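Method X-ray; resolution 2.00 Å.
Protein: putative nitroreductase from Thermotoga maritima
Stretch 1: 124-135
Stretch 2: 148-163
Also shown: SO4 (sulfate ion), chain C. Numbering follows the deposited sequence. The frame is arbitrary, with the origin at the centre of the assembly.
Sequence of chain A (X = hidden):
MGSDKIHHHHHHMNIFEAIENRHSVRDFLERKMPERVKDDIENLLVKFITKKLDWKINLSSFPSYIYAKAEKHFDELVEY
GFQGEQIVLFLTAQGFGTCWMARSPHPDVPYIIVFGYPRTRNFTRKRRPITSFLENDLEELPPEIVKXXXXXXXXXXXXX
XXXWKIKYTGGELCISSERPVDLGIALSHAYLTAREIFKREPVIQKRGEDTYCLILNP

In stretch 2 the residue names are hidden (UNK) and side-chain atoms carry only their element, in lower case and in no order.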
# COMPACT_ATOMS: atom_id res chain seq x y z
N THR A 124 16.29 7.18 1.44
CA THR A 124 16.21 7.61 2.83
C THR A 124 14.77 7.42 3.26
O THR A 124 13.86 7.48 2.44
CB THR A 124 16.59 9.09 2.94
OG1 THR A 124 15.78 9.87 2.05
CG2 THR A 124 18.01 9.33 2.46
N ARG A 125 14.56 7.17 4.55
CA ARG A 125 13.22 7.01 5.08
C ARG A 125 13.11 7.83 6.33
O ARG A 125 13.78 7.54 7.33
CB ARG A 125 12.93 5.55 5.39
CG ARG A 125 11.49 5.13 5.10
CD ARG A 125 11.46 3.71 4.61
NE ARG A 125 10.29 3.34 3.85
CZ ARG A 125 10.11 2.14 3.32
NH1 ARG A 125 11.05 1.21 3.46
NH2 ARG A 125 9.01 1.86 2.66
N LYS A 126 12.28 8.86 6.28
CA LYS A 126 12.04 9.68 7.45
C LYS A 126 10.67 9.36 7.96
O LYS A 126 9.68 9.49 7.24
CB LYS A 126 12.18 11.16 7.10
CG LYS A 126 13.61 11.56 6.78
CD LYS A 126 13.73 13.08 6.59
CE LYS A 126 15.12 13.59 6.92
NZ LYS A 126 15.06 15.04 7.27
N ARG A 127 10.61 8.95 9.22
CA ARG A 127 9.34 8.73 9.88
C ARG A 127 9.48 9.21 11.30
O ARG A 127 10.57 9.14 11.91
CB ARG A 127 8.94 7.25 9.88
CG ARG A 127 8.56 6.68 8.53
CD ARG A 127 7.31 7.26 7.91
NE ARG A 127 6.96 6.56 6.66
CZ ARG A 127 7.54 6.76 5.48
NH1 ARG A 127 8.51 7.65 5.32
NH2 ARG A 127 7.14 6.05 4.43
N ARG A 128 8.37 9.70 11.83
CA ARG A 128 8.30 10.08 13.23
C ARG A 128 8.39 8.80 14.07
O ARG A 128 8.13 7.69 13.56
CB ARG A 128 7.01 10.85 13.49
CG ARG A 128 6.94 12.14 12.68
CD ARG A 128 5.90 13.14 13.16
NE ARG A 128 4.56 12.63 13.00
CZ ARG A 128 3.79 12.83 11.94
NH1 ARG A 128 4.22 13.54 10.90
NH2 ARG A 128 2.57 12.31 11.92
N PRO A 129 8.75 8.95 15.34
CA PRO A 129 8.90 7.79 16.24
C PRO A 129 7.63 6.96 16.39
O PRO A 129 6.53 7.51 16.43
CB PRO A 129 9.30 8.42 17.57
CG PRO A 129 9.84 9.74 17.21
CD PRO A 129 9.07 10.20 16.03
N ILE A 130 7.77 5.65 16.47
CA ILE A 130 6.60 4.77 16.52
C ILE A 130 5.66 5.15 17.65
O ILE A 130 4.44 5.09 17.48
CB ILE A 130 7.01 3.26 16.60
CG1 ILE A 130 5.77 2.37 16.67
CG2 ILE A 130 7.89 2.99 17.78
CD1 ILE A 130 6.02 0.98 16.11
N THR A 131 6.23 5.58 18.78
CA THR A 131 5.41 5.94 19.95
C THR A 131 4.55 7.17 19.68
O THR A 131 3.58 7.38 20.39
CB THR A 131 6.28 6.22 21.19
OG1 THR A 131 7.31 7.15 20.85
CG2 THR A 131 7.03 4.95 21.65
N SER A 132 4.91 7.98 18.68
CA SER A 132 4.12 9.17 18.36
C SER A 132 2.81 8.79 17.65
O SER A 132 1.86 9.58 17.61
CB SER A 132 4.93 10.16 17.52
OG SER A 132 5.04 9.76 16.17
N PHE A 133 2.76 7.59 17.10
CA PHE A 133 1.58 7.07 16.42
C PHE A 133 0.66 6.25 17.32
O PHE A 133 -0.56 6.19 17.10
CB PHE A 133 2.02 6.20 15.25
CG PHE A 133 2.81 6.94 14.22
CD1 PHE A 133 2.16 7.76 13.31
CD2 PHE A 133 4.18 6.82 14.14
CE1 PHE A 133 2.87 8.44 12.35
CE2 PHE A 133 4.90 7.49 13.17
CZ PHE A 133 4.24 8.30 12.27
N LEU A 134 1.25 5.66 18.35
CA LEU A 134 0.63 4.59 19.10
C LEU A 134 -0.03 5.14 20.36
O LEU A 134 0.61 5.85 21.13
CB LEU A 134 1.72 3.59 19.47
CG LEU A 134 1.42 2.18 19.95
CD1 LEU A 134 0.43 1.47 19.04
CD2 LEU A 134 2.74 1.41 20.05
N GLU A 135 -1.30 4.83 20.56
CA GLU A 135 -1.99 5.24 21.78
C GLU A 135 -1.50 4.41 22.98
O GLU A 135 -1.42 4.91 24.10
CB GLU A 135 -3.51 5.14 21.60
CG GLU A 135 -4.01 6.04 20.47
CD GLU A 135 -5.52 5.99 20.29
OE1 GLU A 135 -6.24 6.02 21.31
OE2 GLU A 135 -5.98 5.95 19.13
N UNK A 148 3.52 -5.49 13.14
CA UNK A 148 2.48 -4.92 12.28
C UNK A 148 2.51 -3.39 12.32
O UNK A 148 2.40 -2.76 11.28
c UNK A 148 1.08 -5.43 12.66
c UNK A 148 0.02 -4.67 11.90
c UNK A 148 0.95 -6.93 12.34
c UNK A 148 -0.17 -7.59 13.08
N UNK A 149 2.68 -2.81 13.50
CA UNK A 149 2.71 -1.36 13.63
C UNK A 149 3.92 -0.76 12.90
O UNK A 149 3.79 0.28 12.23
c UNK A 149 1.36 -1.26 15.75
c UNK A 149 2.84 0.63 15.18
c UNK A 149 2.69 -0.89 15.10
N UNK A 150 5.07 -1.39 13.06
CA UNK A 150 6.29 -0.95 12.38
C UNK A 150 6.10 -0.97 10.87
O UNK A 150 6.51 -0.04 10.18
c UNK A 150 7.96 -1.62 14.21
c UNK A 150 7.47 -1.84 12.78
c UNK A 150 8.90 -2.70 14.73
o UNK A 150 9.30 -3.61 13.96
o UNK A 150 9.26 -2.63 15.93
N UNK A 151 5.48 -2.02 10.36
CA UNK A 151 5.24 -2.15 8.91
C UNK A 151 4.20 -1.15 8.41
O UNK A 151 4.29 -0.68 7.28
se UNK A 151 7.44 -4.38 7.72
c UNK A 151 8.54 -3.40 9.09
c UNK A 151 4.79 -3.57 8.57
c UNK A 151 5.82 -4.63 8.80
N UNK A 152 3.22 -0.85 9.25
CA UNK A 152 2.19 0.14 8.94
C UNK A 152 2.78 1.56 8.83
O UNK A 152 2.41 2.31 7.92
c UNK A 152 -0.07 1.06 9.70
o UNK A 152 0.46 -1.20 10.04
c UNK A 152 1.07 0.10 10.02
N UNK A 153 3.69 1.91 9.75
CA UNK A 153 4.36 3.24 9.77
C UNK A 153 5.22 3.48 8.53
O UNK A 153 5.45 4.62 8.15
c UNK A 153 5.26 3.42 11.05
c UNK A 153 6.09 4.71 10.99
c UNK A 153 3.08 3.99 12.21
c UNK A 153 4.42 3.38 12.34
N UNK A 154 5.71 2.41 7.91
CA UNK A 154 6.49 2.56 6.68
C UNK A 154 5.61 2.87 5.46
O UNK A 154 6.14 3.06 4.37
c UNK A 154 7.36 1.32 6.43
c UNK A 154 8.39 1.05 7.54
c UNK A 154 9.42 2.18 7.65
c UNK A 154 9.07 -0.28 7.37
N UNK A 155 4.30 2.92 5.63
CA UNK A 155 3.39 3.26 4.54
C UNK A 155 3.71 4.66 4.03
O UNK A 155 4.18 5.50 4.80
c UNK A 155 1.93 3.20 5.00
N UNK A 156 3.45 4.91 2.75
CA UNK A 156 3.57 6.25 2.22
C UNK A 156 2.34 7.05 2.62
O UNK A 156 1.31 6.48 2.99
c UNK A 156 3.02 3.96 1.71
c UNK A 156 3.62 6.03 0.71
c UNK A 156 2.77 4.82 0.49
N UNK A 157 2.49 8.37 2.58
CA UNK A 157 1.37 9.27 2.82
C UNK A 157 1.62 10.55 2.03
O UNK A 157 2.78 10.93 1.83
c UNK A 157 1.22 9.56 4.32
o UNK A 157 2.41 10.10 4.88
N UNK A 158 0.54 11.19 1.58
CA UNK A 158 0.61 12.49 0.94
C UNK A 158 1.49 13.45 1.74
O UNK A 158 1.25 13.67 2.93
c UNK A 158 -0.79 13.07 0.79
N UNK A 159 2.51 13.99 1.07
CA UNK A 159 3.48 14.92 1.67
C UNK A 159 4.21 14.39 2.92
O UNK A 159 4.72 15.18 3.71
c UNK A 159 2.81 16.26 2.00
c UNK A 159 1.78 18.45 1.32
c UNK A 159 2.22 17.06 0.84
c UNK A 159 3.22 17.18 -0.30
N UNK A 160 4.30 13.07 3.05
CA UNK A 160 4.85 12.41 4.24
C UNK A 160 4.27 12.90 5.58
O UNK A 160 4.94 12.91 6.61
o UNK A 160 6.44 10.30 5.29
n UNK A 160 8.13 11.70 5.79
c UNK A 160 6.99 11.39 5.16
c UNK A 160 6.38 12.48 4.28
N UNK A 161 2.99 13.25 5.58
CA UNK A 161 2.43 13.78 6.81
C UNK A 161 2.09 12.70 7.81
O UNK A 161 1.89 13.03 8.97
c UNK A 161 1.24 14.68 6.54
c UNK A 161 -0.91 15.03 5.36
n UNK A 161 -1.79 14.44 4.36
n UNK A 161 -2.62 16.45 3.63
c UNK A 161 0.04 14.01 5.96
n UNK A 161 -3.32 14.50 2.68
c UNK A 161 -2.57 15.13 3.55
N UNK A 162 2.02 11.44 7.37
CA UNK A 162 1.92 10.27 8.26
C UNK A 162 0.74 10.43 9.20
O UNK A 162 0.91 10.41 10.42
c UNK A 162 4.47 9.92 8.23
n UNK A 162 6.40 11.36 8.49
c UNK A 162 5.74 10.32 8.97
o UNK A 162 6.14 9.67 9.95
c UNK A 162 3.22 10.10 9.06
N UNK A 163 -0.46 10.60 8.64
CA UNK A 163 -1.62 11.08 9.40
C UNK A 163 -2.38 9.98 10.17
O UNK A 163 -3.60 9.92 10.09
c UNK A 163 -0.80 10.36 7.22
c UNK A 163 -2.23 10.81 7.09
c UNK A 163 -2.50 11.68 8.29
S SO4 C . 8.65 7.38 1.14
O1 SO4 C . 8.60 8.80 1.47
O2 SO4 C . 9.01 6.63 2.33
O3 SO4 C . 7.35 6.99 0.63
O4 SO4 C . 9.67 7.14 0.13

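Position 148, on the helix, carries four carbons, forked at the first with one arm two carbons long, and lies out of reach of stretch 1: Ile-148. Position 149 has one carbon bearing two more and points toward stretch 1; one of its tips lies 3.3 Å from CD1 of Ile-130. It is Val-149, and the tight atom is CG1. Position 150 shows three carbons, the third carrying two oxygens; its second carbon lies 3.8 Å from CD1 of Ile-130. This is Glu-150, lending aliphatic stem to an apolar contact. Position 151, an unbranched chain of two carbons, selenium and a carbon, is selenomethionine, Met-151, out of reach of stretch 1. At 152 one carbon carries an oxygen and a carbon: Thr-152, whose OG1 bonds back to O of Ile-148.

Position 153 again has four carbons forked at the first, the tip of its long arm lying over one face of the Phe-133 ring. Ile-153 places CD1 3.8 Å from the ring centroid, a CH-pi contact. Position 154, four carbons forked at the second, covers one face of the Arg-125 guanidinium: Leu-154. Position 155 has a single carbon, pointing away: Ala-155. At 156 three carbons close a ring onto N: Pro-156. A carbon then an oxygen at 157 give Ser-157, and the single carbon at 158, out of reach, gives Ala-158. Position 159, four carbons forked at the second, is Leu-159, exposed and out of reach of stretch 1.

At 160, two carbons end in an oxygen and a nitrogen, the nitrogen 3.1 Å from O of Lys-126. Asn-160 donates that hydrogen bond through ND2. Position 161 has three carbons, a nitrogen, and a carbon with two more nitrogens: Arg-161, turned away, though its backbone O accepts from NH1 and NH2 of Arg-128. Position 162 has three carbons, the third carrying an oxygen and a nitrogen; the oxygen lies 2.9 Å from N of Arg-128. Gln-162 accepts that hydrogen bond through OE1, while its NE2 donates to O of Asn-160. Three carbons closing onto N make 163 Pro-163, turned away.

The contact has two parts. Ile-130, Phe-133 and Leu-134 pack on Val-149 and Ile-153 of the helix. Around and after the end of the helical run, arginines of stretch 1 bond backbone carbonyls: NE of Arg-127 donates to O of Ile-153 at 2.9 Å, and its NH2 to O of Leu-154 at 3.2 Å and, weakly, to O of Ala-155, while also holding the sulfate. The amides of Asn-160 and Gln-162 answer with bonds to stretch 1's backbone. Every hydrogen bond across the contact joins a side chain of one stretch to the main chain of the other.

Stretch 2 148-163: IVEMTILAPSALNRQP
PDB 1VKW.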